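Long-range contact in probable sulfate-binding lipoprotein SubI (Mycobacterium tuberculosis, PDB 6DDN), which probably binds sulfate outside the cell membrane as the solute-binding component of a sulfate uptake system: residues L160-S174 with T205-G218. Residues are numbered along the deposited sequence; the frame is centred on the assembly and turned at random.
Sequences LLRPGIEVITPSPLS and TLVNEHVKLRPGSG. With SO4 (sulfate ion), chain C.
With chi1 of -55° setting CG of His210 beside its own backbone N, and chi2 of -85° turning the ring across that bond, the imidazole slides into the loop 160-165 and meets Ile165 and Leu160. Its ND1 donates to Ile165 O at 2.8 Å, the acceptor lying close to the ring plane and the donor in the carbonyl plane. Leu160 O sits over the centre of one ring face, 3.3 Å above it, while CD2 of Leu161 packs 3.5 Å from CD2 of His210. The loop around the ring includes the type II turn from Arg162 to Ile165. The backbone of the same histidine is gripped too: Val167 N donates to His210 O at 2.7 Å, nearly straight. Alongside, CD1 of Leu206 packs against both Leu160 CB and Val167 CG2, bringing helix 196-210 against side chains that also touch strand 232-236.

Farther along, the two segments separate enough for a water to bridge Val167 O and Leu213 O, then close again where Ser171 N donates to Pro215 O at 2.9 Å. Arg214, bent at chi2 and chi3, lays its guanidinium against Pro172, whose CD lies 3.2 Å above the plane, offset toward the rim. Ser174 OG reaches a lone pair of Gly216 O at 2.7 Å.

Ser217 then N-caps helix 218-227, and Gly218 N donates to O3 of the sulfate at 2.8 Å; the hydroxyls of Ser175 and Tyr236 and the backbone N of Ser177 and Ala60 also hydrogen-bond to it, a helix-N-terminus anion site characteristic of periplasmic sulfate-binding proteins.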
ATOM      1  N   LEU A 160     -10.520 -18.256   3.646  1.00 46.13           N
ATOM      2  CA  LEU A 160      -9.207 -18.529   3.074  1.00 44.96           C
ATOM      3  C   LEU A 160      -8.615 -19.843   3.564  1.00 47.79           C
ATOM      4  O   LEU A 160      -7.644 -20.323   2.970  1.00 48.56           O
ATOM      5  CB  LEU A 160      -8.235 -17.390   3.390  1.00 42.79           C
ATOM      6  CG  LEU A 160      -8.608 -15.964   2.979  1.00 44.27           C
ATOM      7  CD1 LEU A 160      -7.355 -15.114   2.835  1.00 43.31           C
ATOM      8  CD2 LEU A 160      -9.426 -15.938   1.697  1.00 45.24           C
ATOM      9  N   LEU A 161      -9.167 -20.426   4.626  1.00 49.53           N
ATOM     10  CA  LEU A 161      -8.725 -21.711   5.146  1.00 45.95           C
ATOM     11  C   LEU A 161      -9.609 -22.860   4.686  1.00 46.27           C
ATOM     12  O   LEU A 161      -9.538 -23.951   5.260  1.00 54.49           O
ATOM     13  CB  LEU A 161      -8.683 -21.676   6.675  1.00 47.57           C
ATOM     14  CG  LEU A 161      -7.685 -20.715   7.313  1.00 49.91           C
ATOM     15  CD1 LEU A 161      -7.650 -20.915   8.819  1.00 52.81           C
ATOM     16  CD2 LEU A 161      -6.310 -20.918   6.711  1.00 52.13           C
ATOM     17  N   ARG A 162     -10.444 -22.642   3.682  1.00 45.29           N
ATOM     18  CA  ARG A 162     -11.288 -23.722   3.208  1.00 49.19           C
ATOM     19  C   ARG A 162     -10.482 -24.678   2.329  1.00 52.44           C
ATOM     20  O   ARG A 162      -9.487 -24.278   1.717  1.00 55.03           O
ATOM     21  CB  ARG A 162     -12.477 -23.166   2.434  1.00 49.81           C
ATOM     22  CG  ARG A 162     -13.669 -22.840   3.320  1.00 50.91           C
ATOM     23  CD  ARG A 162     -14.558 -21.784   2.691  1.00 48.27           C
ATOM     24  NE  ARG A 162     -14.936 -22.145   1.329  1.00 45.89           N
ATOM     25  CZ  ARG A 162     -15.580 -21.338   0.495  1.00 46.71           C
ATOM     26  NH1 ARG A 162     -15.923 -20.116   0.880  1.00 48.50           N
ATOM     27  NH2 ARG A 162     -15.881 -21.752  -0.728  1.00 48.65           N
ATOM     28  N   PRO A 163     -10.882 -25.948   2.270  1.00 54.00           N
ATOM     29  CA  PRO A 163     -10.096 -26.935   1.517  1.00 53.86           C
ATOM     30  C   PRO A 163      -9.976 -26.558   0.048  1.00 54.71           C
ATOM     31  O   PRO A 163     -10.972 -26.295  -0.629  1.00 56.20           O
ATOM     32  CB  PRO A 163     -10.891 -28.234   1.698  1.00 58.14           C
ATOM     33  CG  PRO A 163     -11.705 -28.023   2.926  1.00 61.03           C
ATOM     34  CD  PRO A 163     -12.018 -26.562   2.979  1.00 56.75           C
ATOM     35  N   GLY A 164      -8.738 -26.532  -0.441  1.00 53.57           N
ATOM     36  CA  GLY A 164      -8.472 -26.297  -1.842  1.00 52.69           C
ATOM     37  C   GLY A 164      -8.364 -24.846  -2.256  1.00 51.70           C
ATOM     38  O   GLY A 164      -8.063 -24.576  -3.425  1.00 58.32           O
ATOM     39  N   ILE A 165      -8.600 -23.906  -1.347  1.00 48.22           N
ATOM     40  CA  ILE A 165      -8.497 -22.488  -1.673  1.00 48.13           C
ATOM     41  C   ILE A 165      -7.027 -22.089  -1.640  1.00 51.38           C
ATOM     42  O   ILE A 165      -6.358 -22.231  -0.610  1.00 50.41           O
ATOM     43  CB  ILE A 165      -9.323 -21.634  -0.700  1.00 43.62           C
ATOM     44  CG1 ILE A 165     -10.819 -21.885  -0.901  1.00 43.85           C
ATOM     45  CG2 ILE A 165      -9.005 -20.158  -0.880  1.00 42.88           C
ATOM     46  CD1 ILE A 165     -11.298 -21.604  -2.303  1.00 46.81           C
ATOM     47  N   GLU A 166      -6.517 -21.605  -2.770  1.00 50.70           N
ATOM     48  CA  GLU A 166      -5.161 -21.080  -2.839  1.00 50.02           C
ATOM     49  C   GLU A 166      -5.203 -19.565  -2.733  1.00 49.23           C
ATOM     50  O   GLU A 166      -5.930 -18.903  -3.482  1.00 46.30           O
ATOM     51  CB  GLU A 166      -4.448 -21.483  -4.130  1.00 52.74           C
ATOM     52  CG  GLU A 166      -3.060 -20.857  -4.224  1.00 52.56           C
ATOM     53  CD  GLU A 166      -2.403 -21.035  -5.574  1.00 59.04           C
ATOM     54  OE1 GLU A 166      -3.064 -21.544  -6.506  1.00 60.08           O
ATOM     55  OE2 GLU A 166      -1.217 -20.663  -5.701  1.00 62.44           O
ATOM     56  N   VAL A 167      -4.416 -19.026  -1.811  1.00 50.09           N
ATOM     57  CA  VAL A 167      -4.319 -17.591  -1.592  1.00 49.72           C
ATOM     58  C   VAL A 167      -3.087 -17.076  -2.318  1.00 46.60           C
ATOM     59  O   VAL A 167      -2.001 -17.660  -2.208  1.00 45.51           O
ATOM     60  CB  VAL A 167      -4.252 -17.263  -0.092  1.00 49.39           C
ATOM     61  CG1 VAL A 167      -3.879 -15.806   0.115  1.00 46.60           C
ATOM     62  CG2 VAL A 167      -5.577 -17.590   0.579  1.00 48.41           C
ATOM     63  N   ILE A 168      -3.254 -15.992  -3.069  1.00 43.43           N
ATOM     64  CA  ILE A 168      -2.147 -15.305  -3.719  1.00 44.94           C
ATOM     65  C   ILE A 168      -1.790 -14.093  -2.874  1.00 48.09           C
ATOM     66  O   ILE A 168      -2.630 -13.210  -2.654  1.00 50.37           O
ATOM     67  CB  ILE A 168      -2.501 -14.895  -5.156  1.00 47.30           C
ATOM     68  CG1 ILE A 168      -2.977 -16.109  -5.952  1.00 47.74           C
ATOM     69  CG2 ILE A 168      -1.304 -14.253  -5.834  1.00 48.50           C
ATOM     70  CD1 ILE A 168      -1.987 -17.253  -5.969  1.00 50.66           C
ATOM     71  N   THR A 169      -0.547 -14.052  -2.389  1.00 51.67           N
ATOM     72  CA  THR A 169      -0.040 -12.937  -1.603  1.00 46.92           C
ATOM     73  C   THR A 169       1.473 -12.894  -1.770  1.00 47.74           C
ATOM     74  O   THR A 169       2.113 -13.955  -1.822  1.00 48.37           O
ATOM     75  CB  THR A 169      -0.415 -13.055  -0.119  1.00 43.22           C
ATOM     76  OG1 THR A 169       0.160 -11.968   0.616  1.00 47.51           O
ATOM     77  CG2 THR A 169       0.068 -14.375   0.462  1.00 43.79           C
ATOM     78  N   PRO A 170       2.068 -11.703  -1.873  1.00 46.17           N
ATOM     79  CA  PRO A 170       3.511 -11.624  -2.142  1.00 52.52           C
ATOM     80  C   PRO A 170       4.381 -11.994  -0.949  1.00 50.72           C
ATOM     81  O   PRO A 170       3.883 -12.418   0.099  1.00 48.50           O
ATOM     82  CB  PRO A 170       3.710 -10.156  -2.543  1.00 50.44           C
ATOM     83  CG  PRO A 170       2.593  -9.437  -1.888  1.00 45.90           C
ATOM     84  CD  PRO A 170       1.427 -10.380  -1.908  1.00 44.78           C
ATOM     85  N   SER A 171       5.695 -11.830  -1.111  1.00 52.70           N
ATOM     86  CA  SER A 171       6.711 -12.190  -0.127  1.00 56.56           C
ATOM     87  C   SER A 171       7.015 -11.001   0.776  1.00 56.84           C
ATOM     88  O   SER A 171       7.227  -9.890   0.275  1.00 57.58           O
ATOM     89  CB  SER A 171       7.988 -12.646  -0.819  1.00 62.50           C
ATOM     90  OG  SER A 171       8.912 -13.175   0.115  1.00 67.30           O
ATOM     91  N   PRO A 172       7.049 -11.186   2.100  1.00 54.38           N
ATOM     92  CA  PRO A 172       7.348 -10.057   2.996  1.00 53.40           C
ATOM     93  C   PRO A 172       8.794  -9.602   2.937  1.00 53.39           C
ATOM     94  O   PRO A 172       9.131  -8.585   3.557  1.00 53.21           O
ATOM     95  CB  PRO A 172       6.996 -10.604   4.390  1.00 51.35           C
ATOM     96  CG  PRO A 172       6.293 -11.917   4.149  1.00 50.72           C
ATOM     97  CD  PRO A 172       6.812 -12.427   2.850  1.00 52.50           C
ATOM     98  N   LEU A 173       9.657 -10.320   2.219  1.00 55.03           N
ATOM     99  CA  LEU A 173      11.051  -9.909   2.113  1.00 55.98           C
ATOM    100  C   LEU A 173      11.200  -8.714   1.184  1.00 55.48           C
ATOM    101  O   LEU A 173      12.039  -7.837   1.416  1.00 61.51           O
ATOM    102  CB  LEU A 173      11.903 -11.074   1.619  1.00 58.08           C
ATOM    103  CG  LEU A 173      12.055 -12.291   2.531  1.00 62.02           C
ATOM    104  CD1 LEU A 173      13.393 -12.964   2.281  1.00 69.09           C
ATOM    105  CD2 LEU A 173      11.915 -11.901   3.992  1.00 61.79           C
ATOM    106  N   SER A 174      10.392  -8.662   0.126  1.00 54.03           N
ATOM    107  CA  SER A 174      10.502  -7.617  -0.878  1.00 54.10           C
ATOM    108  C   SER A 174       9.290  -6.704  -0.952  1.00 52.37           C
ATOM    109  O   SER A 174       9.414  -5.583  -1.455  1.00 52.84           O
ATOM    110  CB  SER A 174      10.735  -8.236  -2.264  1.00 55.01           C
ATOM    111  OG  SER A 174       9.778  -9.248  -2.526  1.00 53.89           O
ATOM    112  N   THR A 205      -1.595 -21.481   9.520  1.00 56.47           N
ATOM    113  CA  THR A 205      -2.365 -22.357   8.646  1.00 58.76           C
ATOM    114  C   THR A 205      -2.601 -21.713   7.286  1.00 56.93           C
ATOM    115  O   THR A 205      -2.617 -22.403   6.260  1.00 60.46           O
ATOM    116  CB  THR A 205      -3.693 -22.718   9.308  1.00 62.81           C
ATOM    117  OG1 THR A 205      -3.451 -23.146  10.653  1.00 65.19           O
ATOM    118  CG2 THR A 205      -4.382 -23.836   8.546  1.00 66.61           C
ATOM    119  N   LEU A 206      -2.780 -20.392   7.256  1.00 53.64           N
ATOM    120  CA  LEU A 206      -2.999 -19.706   5.988  1.00 58.25           C
ATOM    121  C   LEU A 206      -1.777 -19.814   5.087  1.00 55.54           C
ATOM    122  O   LEU A 206      -1.888 -20.171   3.909  1.00 58.67           O
ATOM    123  CB  LEU A 206      -3.357 -18.241   6.243  1.00 52.94           C
ATOM    124  CG  LEU A 206      -3.441 -17.340   5.010  1.00 51.23           C
ATOM    125  CD1 LEU A 206      -4.678 -17.668   4.191  1.00 55.31           C
ATOM    126  CD2 LEU A 206      -3.431 -15.874   5.413  1.00 51.46           C
ATOM    127  N   VAL A 207      -0.594 -19.524   5.630  1.00 50.77           N
ATOM    128  CA  VAL A 207       0.613 -19.498   4.809  1.00 51.36           C
ATOM    129  C   VAL A 207       1.009 -20.908   4.387  1.00 56.97           C
ATOM    130  O   VAL A 207       1.220 -21.179   3.200  1.00 58.11           O
ATOM    131  CB  VAL A 207       1.756 -18.791   5.560  1.00 47.68           C
ATOM    132  CG1 VAL A 207       3.070 -18.984   4.820  1.00 47.10           C
ATOM    133  CG2 VAL A 207       1.443 -17.307   5.724  1.00 43.42           C
ATOM    134  N   ASN A 208       1.110 -21.827   5.351  1.00 51.47           N
ATOM    135  CA  ASN A 208       1.652 -23.151   5.053  1.00 57.01           C
ATOM    136  C   ASN A 208       0.755 -23.920   4.094  1.00 60.14           C
ATOM    137  O   ASN A 208       1.234 -24.497   3.110  1.00 67.06           O
ATOM    138  CB  ASN A 208       1.851 -23.938   6.349  0.53 59.22           C
ATOM    139  CG  ASN A 208       3.022 -23.431   7.162  0.53 57.55           C
ATOM    140  OD1 ASN A 208       3.912 -22.763   6.638  0.53 57.01           O
ATOM    141  ND2 ASN A 208       3.029 -23.749   8.451  0.53 56.85           N
ATOM    142  N   GLU A 209      -0.549 -23.944   4.359  1.00 51.94           N
ATOM    143  CA  GLU A 209      -1.435 -24.823   3.611  1.00 49.95           C
ATOM    144  C   GLU A 209      -2.199 -24.125   2.491  1.00 48.10           C
ATOM    145  O   GLU A 209      -2.894 -24.806   1.731  1.00 56.10           O
ATOM    146  CB  GLU A 209      -2.421 -25.516   4.565  1.00 50.53           C
ATOM    147  CG  GLU A 209      -1.787 -25.954   5.889  1.00 57.10           C
ATOM    148  CD  GLU A 209      -2.628 -26.969   6.648  1.00 67.62           C
ATOM    149  OE1 GLU A 209      -2.069 -27.714   7.479  1.00 73.21           O
ATOM    150  OE2 GLU A 209      -3.844 -27.040   6.407  1.00 69.83           O
ATOM    151  N   HIS A 210      -2.081 -22.802   2.349  1.00 44.07           N
ATOM    152  CA  HIS A 210      -2.811 -22.099   1.298  1.00 44.78           C
ATOM    153  C   HIS A 210      -1.996 -21.082   0.519  1.00 47.79           C
ATOM    154  O   HIS A 210      -2.555 -20.423  -0.364  1.00 49.37           O
ATOM    155  CB  HIS A 210      -4.039 -21.387   1.875  1.00 43.50           C
ATOM    156  CG  HIS A 210      -4.947 -22.293   2.634  1.00 45.66           C
ATOM    157  ND1 HIS A 210      -5.923 -23.050   2.021  1.00 51.76           N
ATOM    158  CD2 HIS A 210      -5.020 -22.577   3.953  1.00 44.81           C
ATOM    159  CE1 HIS A 210      -6.562 -23.759   2.934  1.00 50.63           C
ATOM    160  NE2 HIS A 210      -6.035 -23.484   4.114  1.00 47.59           N
ATOM    161  N   VAL A 211      -0.711 -20.917   0.816  1.00 47.86           N
ATOM    162  CA  VAL A 211       0.168 -20.065   0.029  1.00 43.69           C
ATOM    163  C   VAL A 211       1.339 -20.913  -0.439  1.00 48.51           C
ATOM    164  O   VAL A 211       2.076 -21.473   0.384  1.00 52.54           O
ATOM    165  CB  VAL A 211       0.655 -18.843   0.822  1.00 42.18           C
ATOM    166  CG1 VAL A 211       1.425 -17.896  -0.092  1.00 38.31           C
ATOM    167  CG2 VAL A 211      -0.523 -18.127   1.471  1.00 45.99           C
ATOM    168  N   LYS A 212       1.493 -21.030  -1.751  1.00 53.13           N
ATOM    169  CA  LYS A 212       2.644 -21.686  -2.355  1.00 56.38           C
ATOM    170  C   LYS A 212       3.451 -20.756  -3.242  1.00 54.75           C
ATOM    171  O   LYS A 212       4.683 -20.807  -3.223  1.00 54.94           O
ATOM    172  CB  LYS A 212       2.196 -22.911  -3.168  1.00 66.45           C
ATOM    173  CG  LYS A 212       3.341 -23.672  -3.820  1.00 71.13           C
ATOM    174  CD  LYS A 212       4.323 -24.191  -2.779  1.00 70.03           C
ATOM    175  CE  LYS A 212       5.109 -25.376  -3.309  1.00 75.98           C
ATOM    176  NZ  LYS A 212       5.666 -25.096  -4.660  1.00 80.82           N
ATOM    177  N   LEU A 213       2.788 -19.902  -4.017  1.00 57.30           N
ATOM    178  CA  LEU A 213       3.480 -18.909  -4.821  1.00 59.93           C
ATOM    179  C   LEU A 213       3.962 -17.762  -3.940  1.00 59.70           C
ATOM    180  O   LEU A 213       3.287 -17.366  -2.985  1.00 61.32           O
ATOM    181  CB  LEU A 213       2.561 -18.380  -5.922  1.00 56.60           C
ATOM    182  CG  LEU A 213       2.049 -19.412  -6.926  1.00 63.30           C
ATOM    183  CD1 LEU A 213       1.167 -18.752  -7.974  1.00 69.82           C
ATOM    184  CD2 LEU A 213       3.213 -20.140  -7.582  1.00 68.18           C
ATOM    185  N   ARG A 214       5.137 -17.233  -4.264  1.00 60.47           N
ATOM    186  CA  ARG A 214       5.754 -16.142  -3.510  1.00 58.88           C
ATOM    187  C   ARG A 214       6.174 -15.038  -4.474  1.00 60.70           C
ATOM    188  O   ARG A 214       7.369 -14.830  -4.716  1.00 63.61           O
ATOM    189  CB  ARG A 214       6.954 -16.648  -2.705  1.00 65.95           C
ATOM    190  CG  ARG A 214       6.661 -17.060  -1.259  1.00 73.54           C
ATOM    191  CD  ARG A 214       6.115 -15.918  -0.398  1.00 74.47           C
ATOM    192  NE  ARG A 214       6.563 -16.044   0.990  1.00 75.60           N
ATOM    193  CZ  ARG A 214       5.875 -15.627   2.049  1.00 70.41           C
ATOM    194  NH1 ARG A 214       4.692 -15.050   1.891  1.00 67.75           N
ATOM    195  NH2 ARG A 214       6.371 -15.788   3.271  1.00 66.20           N
ATOM    196  N   PRO A 215       5.215 -14.311  -5.048  1.00 57.73           N
ATOM    197  CA  PRO A 215       5.573 -13.203  -5.940  1.00 55.18           C
ATOM    198  C   PRO A 215       6.264 -12.079  -5.181  1.00 53.35           C
ATOM    199  O   PRO A 215       6.086 -11.897  -3.975  1.00 51.80           O
ATOM    200  CB  PRO A 215       4.224 -12.748  -6.508  1.00 54.00           C
ATOM    201  CG  PRO A 215       3.223 -13.195  -5.503  1.00 56.33           C
ATOM    202  CD  PRO A 215       3.756 -14.474  -4.932  1.00 58.89           C
ATOM    203  N   GLY A 216       7.069 -11.312  -5.922  1.00 52.80           N
ATOM    204  CA  GLY A 216       7.907 -10.305  -5.295  1.00 50.82           C
ATOM    205  C   GLY A 216       7.174  -9.067  -4.831  1.00 50.55           C
ATOM    206  O   GLY A 216       7.601  -8.421  -3.869  1.00 47.95           O
ATOM    207  N   SER A 217       6.072  -8.713  -5.489  1.00 50.38           N
ATOM    208  CA  SER A 217       5.370  -7.482  -5.164  1.00 44.87           C
ATOM    209  C   SER A 217       3.873  -7.681  -5.360  1.00 45.76           C
ATOM    210  O   SER A 217       3.427  -8.656  -5.969  1.00 48.44           O
ATOM    211  CB  SER A 217       5.878  -6.312  -6.015  1.00 41.36           C
ATOM    212  OG  SER A 217       5.586  -6.507  -7.388  1.00 42.86           O
ATOM    213  N   GLY A 218       3.100  -6.733  -4.825  1.00 44.17           N
ATOM    214  CA  GLY A 218       1.656  -6.789  -4.996  1.00 39.70           C
ATOM    215  C   GLY A 218       1.243  -6.737  -6.454  1.00 47.46           C
ATOM    216  O   GLY A 218       0.275  -7.384  -6.859  1.00 57.36           O
TER
HETATM  217  S   SO4 C 401       4.386  -3.644  -2.835  1.00 49.61           S
HETATM  218  O1  SO4 C 401       5.394  -2.799  -3.467  1.00 48.23           O
HETATM  219  O2  SO4 C 401       3.058  -3.218  -3.271  1.00 48.53           O
HETATM  220  O3  SO4 C 401       4.594  -5.037  -3.216  1.00 48.17           O
HETATM  221  O4  SO4 C 401       4.492  -3.520  -1.385  1.00 48.78           O
HETATM  222  O   HOH W   1       0.552 -17.054  -3.281  1.00 52.35           O